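Local atomic coordinates of DNA gyrase, B subunit, truncated (Myxococcus xanthus, PDB entry 3CWV), a protein that probably takes part in the ATP-dependent breakage, passage and rejoining of double-stranded DNA, as a GyrB-family subunit of a type II topoisomerase. Residues S307-R310 against R311-A314; A42-E45 against A46-E50; I341-L344 against R345-V349; A210-A213 against H214-E218; V158-A161 against T162-E165. All coordinates share one frame; numbering follows the deposited sequence.

Contact 1: S307-R310 against R311-A314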
loop_
_atom_site.group_PDB
_atom_site.type_symbol
_atom_site.label_atom_id
_atom_site.label_comp_id
_atom_site.label_asym_id
_atom_site.label_seq_id
_atom_site.Cartn_x
_atom_site.Cartn_y
_atom_site.Cartn_z
ATOM N N SER A 307 -3.385 9.158 -2.668
ATOM C CA SER A 307 -2.178 9.066 -1.885
ATOM C C SER A 307 -1.672 10.492 -1.654
ATOM O O SER A 307 -2.040 11.391 -2.413
ATOM C CB SER A 307 -1.141 8.207 -2.627
ATOM O OG SER A 307 -0.616 8.884 -3.775
ATOM N N GLY A 308 -0.860 10.695 -0.619
ATOM C CA GLY A 308 -0.332 12.019 -0.313
ATOM C C GLY A 308 0.371 11.978 1.045
ATOM O O GLY A 308 0.469 10.908 1.667
ATOM N N PRO A 309 0.833 13.144 1.533
ATOM C CA PRO A 309 1.482 13.170 2.853
ATOM C C PRO A 309 0.568 12.509 3.901
ATOM O O PRO A 309 -0.650 12.752 3.882
ATOM C CB PRO A 309 1.639 14.672 3.130
ATOM C CG PRO A 309 1.754 15.293 1.725
ATOM C CD PRO A 309 0.761 14.482 0.908
ATOM N N ARG A 310 1.131 11.673 4.780
ATOM C CA ARG A 310 0.325 10.935 5.800
ATOM C C ARG A 310 -0.565 11.864 6.624
ATOM O O ARG A 310 -1.706 11.503 7.000
ATOM C CB ARG A 310 1.220 10.147 6.783
ATOM C CG ARG A 310 1.946 8.904 6.238
ATOM C CD ARG A 310 2.473 8.036 7.404
ATOM N NE ARG A 310 3.221 6.833 6.995
ATOM C CZ ARG A 310 4.539 6.794 6.764
ATOM N NH1 ARG A 310 5.263 7.897 6.863
ATOM N NH2 ARG A 310 5.145 5.654 6.429
ATOM N N ARG A 311 -0.033 13.045 6.938
ATOM C CA ARG A 311 -0.737 14.042 7.754
ATOM C C ARG A 311 -2.002 14.569 7.085
ATOM O O ARG A 311 -2.940 14.984 7.769
ATOM C CB ARG A 311 0.179 15.232 8.059
ATOM C CG ARG A 311 0.598 16.029 6.811
ATOM C CD ARG A 311 1.135 17.414 7.151
ATOM N NE ARG A 311 0.146 18.225 7.873
ATOM C CZ ARG A 311 -0.926 18.795 7.316
ATOM N NH1 ARG A 311 -1.171 18.655 6.015
ATOM N NH2 ARG A 311 -1.758 19.513 8.063
ATOM N N GLN A 312 -2.007 14.561 5.750
ATOM C CA GLN A 312 -3.147 15.017 4.947
ATOM C C GLN A 312 -4.270 13.991 4.807
ATOM O O GLN A 312 -5.351 14.335 4.358
ATOM C CB GLN A 312 -2.682 15.443 3.540
ATOM C CG GLN A 312 -2.023 16.842 3.467
ATOM C CD GLN A 312 -1.751 17.308 2.032
ATOM O OE1 GLN A 312 -2.654 17.356 1.191
ATOM N NE2 GLN A 312 -0.510 17.681 1.761
ATOM N N MET A 313 -4.007 12.735 5.153
ATOM C CA MET A 313 -5.026 11.672 5.094
ATOM C C MET A 313 -5.932 11.789 6.312
ATOM O O MET A 313 -5.481 11.599 7.439
ATOM C CB MET A 313 -4.383 10.291 5.089
ATOM C CG MET A 313 -3.469 9.935 3.878
ATOM S SD MET A 313 -4.307 9.937 2.267
ATOM C CE MET A 313 -3.658 11.494 1.652
ATOM N N ALA A 314 -7.198 12.131 6.098
ATOM C CA ALA A 314 -8.132 12.366 7.203
ATOM C C ALA A 314 -9.329 11.465 7.007
ATOM O O ALA A 314 -9.806 11.287 5.887
ATOM C CB ALA A 314 -8.570 13.830 7.262
#
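A short 3-10 turn follows strand 300-307 and sets Pro309 beside Gln312 and Met313 against Gly308. It begins the long loop that leads to helix 328-345. In GyrB relatives this strand-to-helix loop carries a lysine that reaches ATP, and the loop here probably corresponds to it. Two backbone bonds define the turn. Gln312 N donates to Pro309 O at 2.9 Å, with an N-H...O angle of 139°. Met313 N donates to Arg310 O at 3.2 Å. Both donors lie well above the carbonyl plane of their acceptor, as is common for i to i+3 bonds. Pro309 and Gln312 run side by side and point the same way. The Gln312 chain is extended beyond CG, which carries the amide along the proline ring. Its NE2 comes 3.3 Å from Pro309 CG and 3.5 Å from Pro309 CD, so an amide end rests on ring carbons. Near the CB corner of the ring, Arg311 CG lies 4.1 Å from Pro309 CB, and the rest of that arginine leads away. Arg310 leads away from the turn and touches Asp99, Ser100 and Glu44. Met313 behaves differently. Its chain is bent at chi2 (-62°) and again at chi3, and this folds the methyl back against the start of the loop. Leu237 and Asn258 also touch this methionine. Gly308 N is hydrogen-bonded to Asn258 OD1. The methyl carbon Met313 CE lies against the same backbone, 3.7 Å from Gly308 N and 4.0 Å from Ser307 C.

Contact 2: A42-E45 against A46-E50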
loop_
_atom_site.group_PDB
_atom_site.type_symbol
_atom_site.label_atom_id
_atom_site.label_comp_id
_atom_site.label_asym_id
_atom_site.label_seq_id
_atom_site.Cartn_x
_atom_site.Cartn_y
_atom_site.Cartn_z
ATOM N N ALA A 42 8.036 0.691 2.891
ATOM C CA ALA A 42 8.500 0.632 1.501
ATOM C C ALA A 42 7.552 1.413 0.585
ATOM O O ALA A 42 8.000 2.148 -0.291
ATOM C CB ALA A 42 8.615 -0.855 1.033
ATOM N N TYR A 43 6.246 1.293 0.817
ATOM C CA TYR A 43 5.264 2.074 0.064
ATOM C C TYR A 43 5.509 3.580 0.185
ATOM O O TYR A 43 5.412 4.295 -0.803
ATOM C CB TYR A 43 3.822 1.819 0.519
ATOM C CG TYR A 43 2.897 2.781 -0.159
ATOM C CD1 TYR A 43 2.552 2.609 -1.503
ATOM C CD2 TYR A 43 2.430 3.908 0.506
ATOM C CE1 TYR A 43 1.721 3.521 -2.143
ATOM C CE2 TYR A 43 1.618 4.822 -0.113
ATOM C CZ TYR A 43 1.264 4.622 -1.438
ATOM O OH TYR A 43 0.455 5.530 -2.043
ATOM N N GLU A 44 5.767 4.066 1.393
ATOM C CA GLU A 44 5.923 5.503 1.577
ATOM C C GLU A 44 7.168 6.010 0.854
ATOM O O GLU A 44 7.157 7.109 0.248
ATOM C CB GLU A 44 5.926 5.878 3.062
ATOM C CG GLU A 44 6.263 7.354 3.336
ATOM C CD GLU A 44 5.178 8.342 2.888
ATOM O OE1 GLU A 44 4.051 7.936 2.547
ATOM O OE2 GLU A 44 5.461 9.553 2.893
ATOM N N GLU A 45 8.241 5.225 0.885
ATOM C CA GLU A 45 9.432 5.572 0.093
ATOM C C GLU A 45 9.121 5.564 -1.401
ATOM O O GLU A 45 9.511 6.497 -2.127
ATOM C CB GLU A 45 10.590 4.622 0.368
ATOM C CG GLU A 45 11.020 4.634 1.833
ATOM C CD GLU A 45 11.602 5.986 2.258
ATOM O OE1 GLU A 45 12.662 6.395 1.733
ATOM O OE2 GLU A 45 10.977 6.632 3.114
ATOM N N ALA A 46 8.442 4.520 -1.873
ATOM C CA ALA A 46 8.043 4.454 -3.300
ATOM C C ALA A 46 7.122 5.624 -3.671
ATOM O O ALA A 46 7.293 6.224 -4.737
ATOM C CB ALA A 46 7.366 3.111 -3.633
ATOM N N ARG A 47 6.135 5.916 -2.821
ATOM C CA ARG A 47 5.208 7.027 -3.054
ATOM C C ARG A 47 5.961 8.365 -3.316
ATOM O O ARG A 47 5.539 9.207 -4.129
ATOM C CB ARG A 47 4.286 7.204 -1.852
ATOM C CG ARG A 47 3.172 8.243 -2.083
ATOM C CD ARG A 47 2.419 8.605 -0.800
ATOM N NE ARG A 47 3.206 9.353 0.189
ATOM C CZ ARG A 47 3.529 10.642 0.074
ATOM N NH1 ARG A 47 3.149 11.331 -1.001
ATOM N NH2 ARG A 47 4.213 11.245 1.036
ATOM N N ARG A 48 7.085 8.529 -2.636
ATOM C CA ARG A 48 7.880 9.769 -2.683
ATOM C C ARG A 48 8.941 9.715 -3.763
ATOM O O ARG A 48 9.733 10.658 -3.905
ATOM C CB ARG A 48 8.578 9.987 -1.339
ATOM C CG ARG A 48 7.621 10.295 -0.209
ATOM C CD ARG A 48 8.045 11.565 0.525
ATOM N NE ARG A 48 7.854 12.738 -0.326
ATOM C CZ ARG A 48 8.413 13.923 -0.104
ATOM N NH1 ARG A 48 9.221 14.099 0.949
ATOM N NH2 ARG A 48 8.173 14.923 -0.945
ATOM N N GLY A 49 8.980 8.609 -4.503
ATOM C CA GLY A 49 9.919 8.483 -5.606
ATOM C C GLY A 49 11.322 8.154 -5.116
ATOM O O GLY A 49 12.323 8.456 -5.792
ATOM N N GLU A 50 11.392 7.472 -3.966
ATOM C CA GLU A 50 12.653 7.180 -3.279
ATOM C C GLU A 50 12.949 5.680 -3.122
ATOM O O GLU A 50 13.868 5.277 -2.395
ATOM C CB GLU A 50 12.670 7.868 -1.916
ATOM C CG GLU A 50 12.533 9.408 -1.981
ATOM C CD GLU A 50 13.753 10.061 -2.626
ATOM O OE1 GLU A 50 14.767 9.366 -2.872
ATOM O OE2 GLU A 50 13.693 11.271 -2.912
HETATM O O HOH W 1 14.447 5.017 0.276
#
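Glu44 and Arg47 form the ionic part of this helix end. The two side chains lie alongside each other and point the same way. Arg47 grips the carboxylate side-on with two nitrogens, one for each oxygen. Arg47 NE donates to Glu44 OE1 at 2.9 Å, almost perfectly straight at 178°. Arg47 NH2 donates to Glu44 OE2 at 2.8 Å, on the syn side. The carboxylate is turned 44° from the guanidinium, so OE1 is met from above its own plane. The bend of the arginine at chi3 (68°) swings NE back toward the glutamate. The CH-pi part lies lower on the same arginine. Arg47 CB sits over one face of the Tyr43 ring, 4.3 Å from its centroid, toward the rim. Ser307 touches both Tyr43 and Arg47. Replacing Arg47 with alanine removes the whole guanidinium arm; the Glu44 carboxylate would probably lose its charged mate and turn more freely, and the Tyr43 hydroxyl would lose the CG and CD beside it. A water lies between Glu45 and Glu50, 2.7 Å from Glu45 OE1 and 2.7 Å from Glu50 O. The backbone part closes the helix. Ala46 N and Arg47 N still make straight helical bonds to Ala42 O and Tyr43 O. Glu50 N then reaches back to Glu45 O at 2.8 Å, and Gly49 N bonds to Ala46 O at 2.9 Å. Gly49 has a positive phi. This pair of backward bonds round a glycine is the Schellman motif, here ending helix 28-47.

Contact 3: I341-L344 against R345-V349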
loop_
_atom_site.group_PDB
_atom_site.type_symbol
_atom_site.label_atom_id
_atom_site.label_comp_id
_atom_site.label_asym_id
_atom_site.label_seq_id
_atom_site.Cartn_x
_atom_site.Cartn_y
_atom_site.Cartn_z
ATOM N N ILE A 341 -17.659 12.444 -19.653
ATOM C CA ILE A 341 -18.557 12.871 -20.752
ATOM C C ILE A 341 -17.899 12.677 -22.136
ATOM O O ILE A 341 -18.430 11.962 -22.982
ATOM C CB ILE A 341 -19.048 14.344 -20.567
ATOM C CG1 ILE A 341 -20.039 14.428 -19.397
ATOM C CG2 ILE A 341 -19.729 14.875 -21.853
ATOM C CD1 ILE A 341 -20.429 15.838 -18.993
ATOM N N GLU A 342 -16.743 13.293 -22.351
ATOM C CA GLU A 342 -16.041 13.165 -23.618
ATOM C C GLU A 342 -15.627 11.722 -23.906
ATOM O O GLU A 342 -15.876 11.190 -24.991
ATOM C CB GLU A 342 -14.824 14.070 -23.629
ATOM C CG GLU A 342 -13.932 13.909 -24.857
ATOM C CD GLU A 342 -14.482 14.574 -26.137
ATOM O OE1 GLU A 342 -13.682 14.777 -27.083
ATOM O OE2 GLU A 342 -15.695 14.892 -26.208
ATOM N N LEU A 343 -15.009 11.088 -22.915
ATOM C CA LEU A 343 -14.535 9.720 -23.035
ATOM C C LEU A 343 -15.631 8.756 -23.433
ATOM O O LEU A 343 -15.402 7.845 -24.243
ATOM C CB LEU A 343 -13.960 9.280 -21.684
ATOM C CG LEU A 343 -13.641 7.840 -21.345
ATOM C CD1 LEU A 343 -12.589 7.907 -20.260
ATOM C CD2 LEU A 343 -14.847 7.073 -20.864
ATOM N N LEU A 344 -16.807 8.926 -22.836
ATOM C CA LEU A 344 -17.865 7.944 -22.979
ATOM C C LEU A 344 -18.597 8.072 -24.323
ATOM O O LEU A 344 -19.329 7.170 -24.710
ATOM C CB LEU A 344 -18.862 8.016 -21.813
ATOM C CG LEU A 344 -18.475 7.467 -20.417
ATOM C CD1 LEU A 344 -19.476 7.876 -19.337
ATOM C CD2 LEU A 344 -18.320 5.952 -20.426
ATOM N N ARG A 345 -18.377 9.178 -25.028
ATOM C CA ARG A 345 -19.073 9.426 -26.294
ATOM C C ARG A 345 -18.894 8.234 -27.219
ATOM O O ARG A 345 -19.874 7.579 -27.606
ATOM C CB ARG A 345 -18.565 10.706 -26.973
ATOM C CG ARG A 345 -19.138 11.985 -26.371
ATOM C CD ARG A 345 -18.560 13.241 -27.019
ATOM N NE ARG A 345 -19.043 14.466 -26.374
ATOM C CZ ARG A 345 -20.310 14.885 -26.404
ATOM N NH1 ARG A 345 -21.246 14.178 -27.045
ATOM N NH2 ARG A 345 -20.650 16.013 -25.789
ATOM N N GLU A 346 -17.631 7.943 -27.526
ATOM C CA GLU A 346 -17.274 6.873 -28.469
ATOM C C GLU A 346 -16.724 5.612 -27.791
ATOM O O GLU A 346 -16.018 4.822 -28.428
ATOM C CB GLU A 346 -16.265 7.399 -29.493
ATOM C CG GLU A 346 -16.843 8.441 -30.440
ATOM C CD GLU A 346 -17.988 7.903 -31.288
ATOM O OE1 GLU A 346 -17.768 6.935 -32.061
ATOM O OE2 GLU A 346 -19.106 8.461 -31.191
ATOM N N HIS A 347 -17.051 5.431 -26.510
ATOM C CA HIS A 347 -16.607 4.266 -25.739
ATOM C C HIS A 347 -17.581 3.115 -25.934
ATOM O O HIS A 347 -18.790 3.324 -25.892
ATOM C CB HIS A 347 -16.525 4.599 -24.241
ATOM C CG HIS A 347 -15.762 3.590 -23.438
ATOM N ND1 HIS A 347 -16.342 2.450 -22.924
ATOM C CD2 HIS A 347 -14.465 3.555 -23.057
ATOM C CE1 HIS A 347 -15.433 1.757 -22.262
ATOM N NE2 HIS A 347 -14.282 2.399 -22.341
ATOM N N PRO A 348 -17.056 1.891 -26.141
ATOM C CA PRO A 348 -17.875 0.705 -26.373
ATOM C C PRO A 348 -18.983 0.461 -25.350
ATOM O O PRO A 348 -20.042 -0.048 -25.714
ATOM C CB PRO A 348 -16.851 -0.438 -26.333
ATOM C CG PRO A 348 -15.608 0.175 -26.793
ATOM C CD PRO A 348 -15.616 1.569 -26.211
ATOM N N VAL A 349 -18.760 0.833 -24.091
ATOM C CA VAL A 349 -19.683 0.460 -23.012
ATOM C C VAL A 349 -20.924 1.360 -22.847
ATOM O O VAL A 349 -21.937 0.932 -22.289
ATOM C CB VAL A 349 -18.921 0.376 -21.652
ATOM C CG1 VAL A 349 -18.826 1.763 -20.994
ATOM C CG2 VAL A 349 -19.589 -0.636 -20.717
HETATM O O HOH W 2 -15.320 9.503 -27.004
#
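Glu342 and Arg345 meet at the C-terminal end of helix 328-345, where the chain enters a His-capped turn before helix 350-354. Glu342 OE2 lies 3.4 Å from Arg345 NE, a fairly long salt bridge. The oxygen comes at the edge of the guanidinium, near its plane, while the carboxylate itself stands 79° away from that plane. The arginine chain is extended from CG to NE, and CG passes close to the carbonyl oxygens of Ile341 and Glu342. Its NH2 ends near Ile341 CG2. Leu343 and His347 run side by side, with Leu343 CD2 4.2 Å from His347 CD2. Leu344 CD2 meets Val349 CG1 at 4.3 Å. Backbone bonds hold these pairs in place. Arg345 N donates to Glu342 O at 3.2 Å, and His347 N makes a weak bond to Leu344 O. A water bridges the end of the helix, donating to Glu342 O at 2.7 Å and accepting from Glu346 N. Further out, Leu344 packs on Leu276, Leu280 and Leu283 of helix 267-284. His224 stacks edge-to-face with His347. The His347 ring also makes the capping bond: Val349 N donates to His347 ND1 at 3.1 Å, nearly straight at 166°.

Contact 4: A210-A213 against H214-E218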
loop_
_atom_site.group_PDB
_atom_site.type_symbol
_atom_site.label_atom_id
_atom_site.label_comp_id
_atom_site.label_asym_id
_atom_site.label_seq_id
_atom_site.Cartn_x
_atom_site.Cartn_y
_atom_site.Cartn_z
ATOM N N ALA A 210 -4.870 0.244 -13.251
ATOM C CA ALA A 210 -5.482 -0.129 -14.532
ATOM C C ALA A 210 -5.017 -1.518 -14.938
ATOM O O ALA A 210 -5.816 -2.383 -15.339
ATOM C CB ALA A 210 -5.124 0.878 -15.610
ATOM N N GLN A 211 -3.716 -1.743 -14.809
ATOM C CA GLN A 211 -3.166 -3.035 -15.145
ATOM C C GLN A 211 -3.741 -4.087 -14.191
ATOM O O GLN A 211 -4.068 -5.197 -14.614
ATOM C CB GLN A 211 -1.640 -2.982 -15.136
ATOM C CG GLN A 211 -0.936 -4.285 -15.488
ATOM C CD GLN A 211 0.505 -4.063 -15.879
ATOM O OE1 GLN A 211 1.026 -2.968 -15.728
ATOM N NE2 GLN A 211 1.159 -5.104 -16.389
ATOM N N TRP A 212 -3.926 -3.705 -12.924
ATOM C CA TRP A 212 -4.463 -4.579 -11.886
ATOM C C TRP A 212 -5.926 -4.923 -12.131
ATOM O O TRP A 212 -6.355 -6.051 -11.868
ATOM C CB TRP A 212 -4.329 -3.902 -10.507
ATOM C CG TRP A 212 -4.682 -4.757 -9.299
ATOM C CD1 TRP A 212 -4.691 -6.123 -9.235
ATOM C CD2 TRP A 212 -5.007 -4.293 -7.971
ATOM N NE1 TRP A 212 -5.045 -6.535 -7.967
ATOM C CE2 TRP A 212 -5.237 -5.436 -7.172
ATOM C CE3 TRP A 212 -5.134 -3.024 -7.387
ATOM C CZ2 TRP A 212 -5.595 -5.353 -5.823
ATOM C CZ3 TRP A 212 -5.482 -2.938 -6.045
ATOM C CH2 TRP A 212 -5.711 -4.101 -5.275
ATOM N N ALA A 213 -6.701 -3.945 -12.598
ATOM C CA ALA A 213 -8.115 -4.171 -12.894
ATOM C C ALA A 213 -8.275 -5.212 -14.013
ATOM O O ALA A 213 -9.154 -6.087 -13.945
ATOM C CB ALA A 213 -8.810 -2.859 -13.262
ATOM N N HIS A 214 -7.417 -5.117 -15.024
ATOM C CA HIS A 214 -7.395 -6.103 -16.106
ATOM C C HIS A 214 -7.172 -7.492 -15.528
ATOM O O HIS A 214 -7.905 -8.435 -15.851
ATOM C CB HIS A 214 -6.283 -5.824 -17.121
ATOM C CG HIS A 214 -5.942 -7.028 -17.952
ATOM N ND1 HIS A 214 -6.691 -7.415 -19.045
ATOM C CD2 HIS A 214 -4.974 -7.969 -17.808
ATOM C CE1 HIS A 214 -6.183 -8.526 -19.553
ATOM N NE2 HIS A 214 -5.145 -8.885 -18.817
ATOM N N VAL A 215 -6.146 -7.611 -14.687
ATOM C CA VAL A 215 -5.844 -8.861 -14.001
ATOM C C VAL A 215 -7.064 -9.412 -13.285
ATOM O O VAL A 215 -7.411 -10.587 -13.469
ATOM C CB VAL A 215 -4.673 -8.700 -12.992
ATOM C CG1 VAL A 215 -4.556 -9.921 -12.086
ATOM C CG2 VAL A 215 -3.371 -8.475 -13.727
ATOM N N LEU A 216 -7.713 -8.567 -12.471
ATOM C CA LEU A 216 -8.851 -8.984 -11.651
ATOM C C LEU A 216 -10.051 -9.426 -12.468
ATOM O O LEU A 216 -10.922 -10.122 -11.957
ATOM C CB LEU A 216 -9.285 -7.856 -10.709
ATOM C CG LEU A 216 -8.321 -7.475 -9.580
ATOM C CD1 LEU A 216 -8.578 -6.036 -9.162
ATOM C CD2 LEU A 216 -8.490 -8.448 -8.412
ATOM N N THR A 217 -10.108 -8.997 -13.725
ATOM C CA THR A 217 -11.223 -9.343 -14.606
ATOM C C THR A 217 -10.858 -10.300 -15.754
ATOM O O THR A 217 -11.718 -10.640 -16.577
ATOM C CB THR A 217 -11.873 -8.072 -15.216
ATOM O OG1 THR A 217 -10.884 -7.285 -15.890
ATOM C CG2 THR A 217 -12.543 -7.231 -14.150
ATOM N N GLU A 218 -9.594 -10.723 -15.826
ATOM C CA GLU A 218 -9.098 -11.456 -17.010
ATOM C C GLU A 218 -9.899 -12.730 -17.378
ATOM O O GLU A 218 -9.873 -13.167 -18.530
ATOM C CB GLU A 218 -7.599 -11.788 -16.881
ATOM C CG GLU A 218 -7.291 -12.844 -15.840
ATOM C CD GLU A 218 -5.842 -13.320 -15.857
ATOM O OE1 GLU A 218 -4.983 -12.711 -16.544
ATOM O OE2 GLU A 218 -5.565 -14.316 -15.156
#
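Leu216 lies over one face of the Trp212 indole, an i to i+4 aromatic-aliphatic pair on one side of helix 208-217. Leu216 CD1 makes a CH-pi contact with the five-membered ring of Trp212, 3.8 Å from its centroid and 10° off the ring normal. Leu216 CG makes an apolar contact beside it, 3.9 Å from Trp212 CD1. The tryptophan CG is anti to the backbone N (chi1 -173°), which leans the ring toward the leucine. Ile303 of strand 300-307 touches both residues, packing the helix on that strand, and Ala183 of helix 171-184 touches the tryptophan. With a serine in place of Trp212, Leu216 CD1 would probably lose the ring face it rests on, and a gap would be likely to open beside Ile303. In the backbone, Leu216 N donates to Trp212 O at 2.9 Å. Thr217 turns to a different side, where its OG1 lies 2.9 Å from Ala213 O and 3.2 Å from His214 O. Its single hydroxyl proton could serve either carbonyl. Gln222 NE2 is also hydrogen-bonded to OG1. The Trp212 side is held by contact of apolar carbon with a pi face. At the helix end, the threonine hydroxyl offers backbone carbonyls a polar partner.

Contact 5: V158-A161 against T162-E165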
loop_
_atom_site.group_PDB
_atom_site.type_symbol
_atom_site.label_atom_id
_atom_site.label_comp_id
_atom_site.label_asym_id
_atom_site.label_seq_id
_atom_site.Cartn_x
_atom_site.Cartn_y
_atom_site.Cartn_z
ATOM N N VAL A 158 12.174 -11.795 13.664
ATOM C CA VAL A 158 11.439 -12.969 14.104
ATOM C C VAL A 158 10.397 -12.519 15.136
ATOM O O VAL A 158 10.744 -12.087 16.232
ATOM C CB VAL A 158 12.397 -14.007 14.756
ATOM C CG1 VAL A 158 11.626 -15.282 15.157
ATOM C CG2 VAL A 158 13.551 -14.353 13.784
ATOM N N PRO A 159 9.110 -12.620 14.780
ATOM C CA PRO A 159 8.059 -12.260 15.734
ATOM C C PRO A 159 8.311 -13.000 17.033
ATOM O O PRO A 159 8.644 -14.189 17.008
ATOM C CB PRO A 159 6.784 -12.773 15.052
ATOM C CG PRO A 159 7.105 -12.592 13.565
ATOM C CD PRO A 159 8.551 -13.066 13.493
ATOM N N ASP A 160 8.147 -12.297 18.148
ATOM C CA ASP A 160 8.492 -12.831 19.459
ATOM C C ASP A 160 7.525 -13.956 19.841
ATOM O O ASP A 160 6.311 -13.719 20.042
ATOM C CB ASP A 160 8.422 -11.691 20.484
ATOM C CG ASP A 160 9.119 -12.033 21.799
ATOM O OD1 ASP A 160 8.934 -13.168 22.309
ATOM O OD2 ASP A 160 9.891 -11.180 22.284
ATOM N N ALA A 161 8.067 -15.169 19.987
ATOM C CA ALA A 161 7.246 -16.337 20.348
ATOM C C ALA A 161 6.637 -16.285 21.756
ATOM O O ALA A 161 5.740 -17.066 22.065
ATOM C CB ALA A 161 8.060 -17.621 20.180
ATOM N N THR A 162 7.128 -15.404 22.614
ATOM C CA THR A 162 6.529 -15.228 23.944
ATOM C C THR A 162 5.321 -14.273 23.897
ATOM O O THR A 162 4.594 -14.135 24.872
ATOM C CB THR A 162 7.534 -14.724 25.032
ATOM O OG1 THR A 162 8.006 -13.398 24.720
ATOM C CG2 THR A 162 8.735 -15.659 25.160
ATOM N N ILE A 163 5.122 -13.619 22.758
ATOM C CA ILE A 163 4.070 -12.613 22.645
ATOM C C ILE A 163 2.940 -13.138 21.779
ATOM O O ILE A 163 1.768 -13.033 22.135
ATOM C CB ILE A 163 4.622 -11.278 22.047
ATOM C CG1 ILE A 163 5.642 -10.639 23.001
ATOM C CG2 ILE A 163 3.459 -10.299 21.687
ATOM C CD1 ILE A 163 6.236 -9.292 22.523
ATOM N N PHE A 164 3.281 -13.662 20.615
ATOM C CA PHE A 164 2.264 -14.054 19.650
ATOM C C PHE A 164 1.779 -15.475 19.821
ATOM O O PHE A 164 2.557 -16.365 20.140
ATOM C CB PHE A 164 2.734 -13.826 18.226
ATOM C CG PHE A 164 2.864 -12.378 17.907
ATOM C CD1 PHE A 164 1.731 -11.644 17.527
ATOM C CD2 PHE A 164 4.088 -11.725 18.090
ATOM C CE1 PHE A 164 1.830 -10.265 17.302
ATOM C CE2 PHE A 164 4.195 -10.350 17.863
ATOM C CZ PHE A 164 3.059 -9.634 17.457
ATOM N N GLU A 165 0.484 -15.651 19.593
ATOM C CA GLU A 165 -0.221 -16.920 19.823
ATOM C C GLU A 165 -0.030 -17.876 18.665
ATOM O O GLU A 165 -0.088 -19.081 18.847
ATOM C CB GLU A 165 -1.713 -16.635 19.999
ATOM C CG GLU A 165 -2.558 -17.817 20.445
ATOM C CD GLU A 165 -4.052 -17.642 20.147
ATOM O OE1 GLU A 165 -4.429 -17.246 19.004
ATOM O OE2 GLU A 165 -4.858 -17.929 21.062
HETATM O O HOH W 3 4.063 -18.402 20.446
#
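Asp160 CB packs 3.8 Å from Ile163 CD1, at the turn that follows strand 151-159. The two side chains cross at about a right angle, so the isoleucine tip passes over the root of the aspartate. The next atom, CG, is anti to the backbone N (chi1 -164°). This carries the carboxylate forward over the turn, toward Thr162. OD1 then takes two bonds from that one residue. Thr162 OG1 donates to Asp160 OD1 at 2.6 Å, from above the carboxylate plane. Thr162 N donates to the same OD1 at 2.9 Å, on the anti lone pair. The threonine hydroxyl can do this because its OG1 sits between the backbone N and the carbonyl carbon (chi1 65°). A side-chain oxygen bonded to the N of residue i+2 makes an Asx turn. It is combined here with a backbone turn, since Asp160 O accepts from Ile163 N at 3.0 Å and from Phe164 N at 3.1 Å. The Phe164 bond is nearly straight and runs close to the C=O axis. The Ile163 bond comes from above the carbonyl plane. The turn leaves the end of a strand in the large mixed sheet. At the tip, OD2 points to a different partner and forms a salt bridge with Arg16. Beside the aspartate, Pro159 CB rests 4.2 Å from Phe164 CD2, and Leu34 of helix 28-47 touches both residues. A water bridges the turn, donating to Ala161 O at 2.7 Å and to Phe164 O at 2.6 Å.

How the contacts relate
Contacts 1 and 2 touch, with centres 13 Å apart. Ser307 CB lies 3.2 Å from Tyr43 OH, and Gly308 O lies 3.5 Å from Arg47 CZ. The end of helix 28-47 thus meets the loop after strand 300-307, joining the part of the chain with the larger sheet to the part with the smaller one. Contact 4 packs on the same strand 300-307 through Ile303, yet its nearest atoms are about 12 Å from contact 1. Contact 5 also reaches helix 28-47, through Leu34. Contacts 3 and 5 lie on opposite sides of the chain's centre, with their centres 54 Å apart.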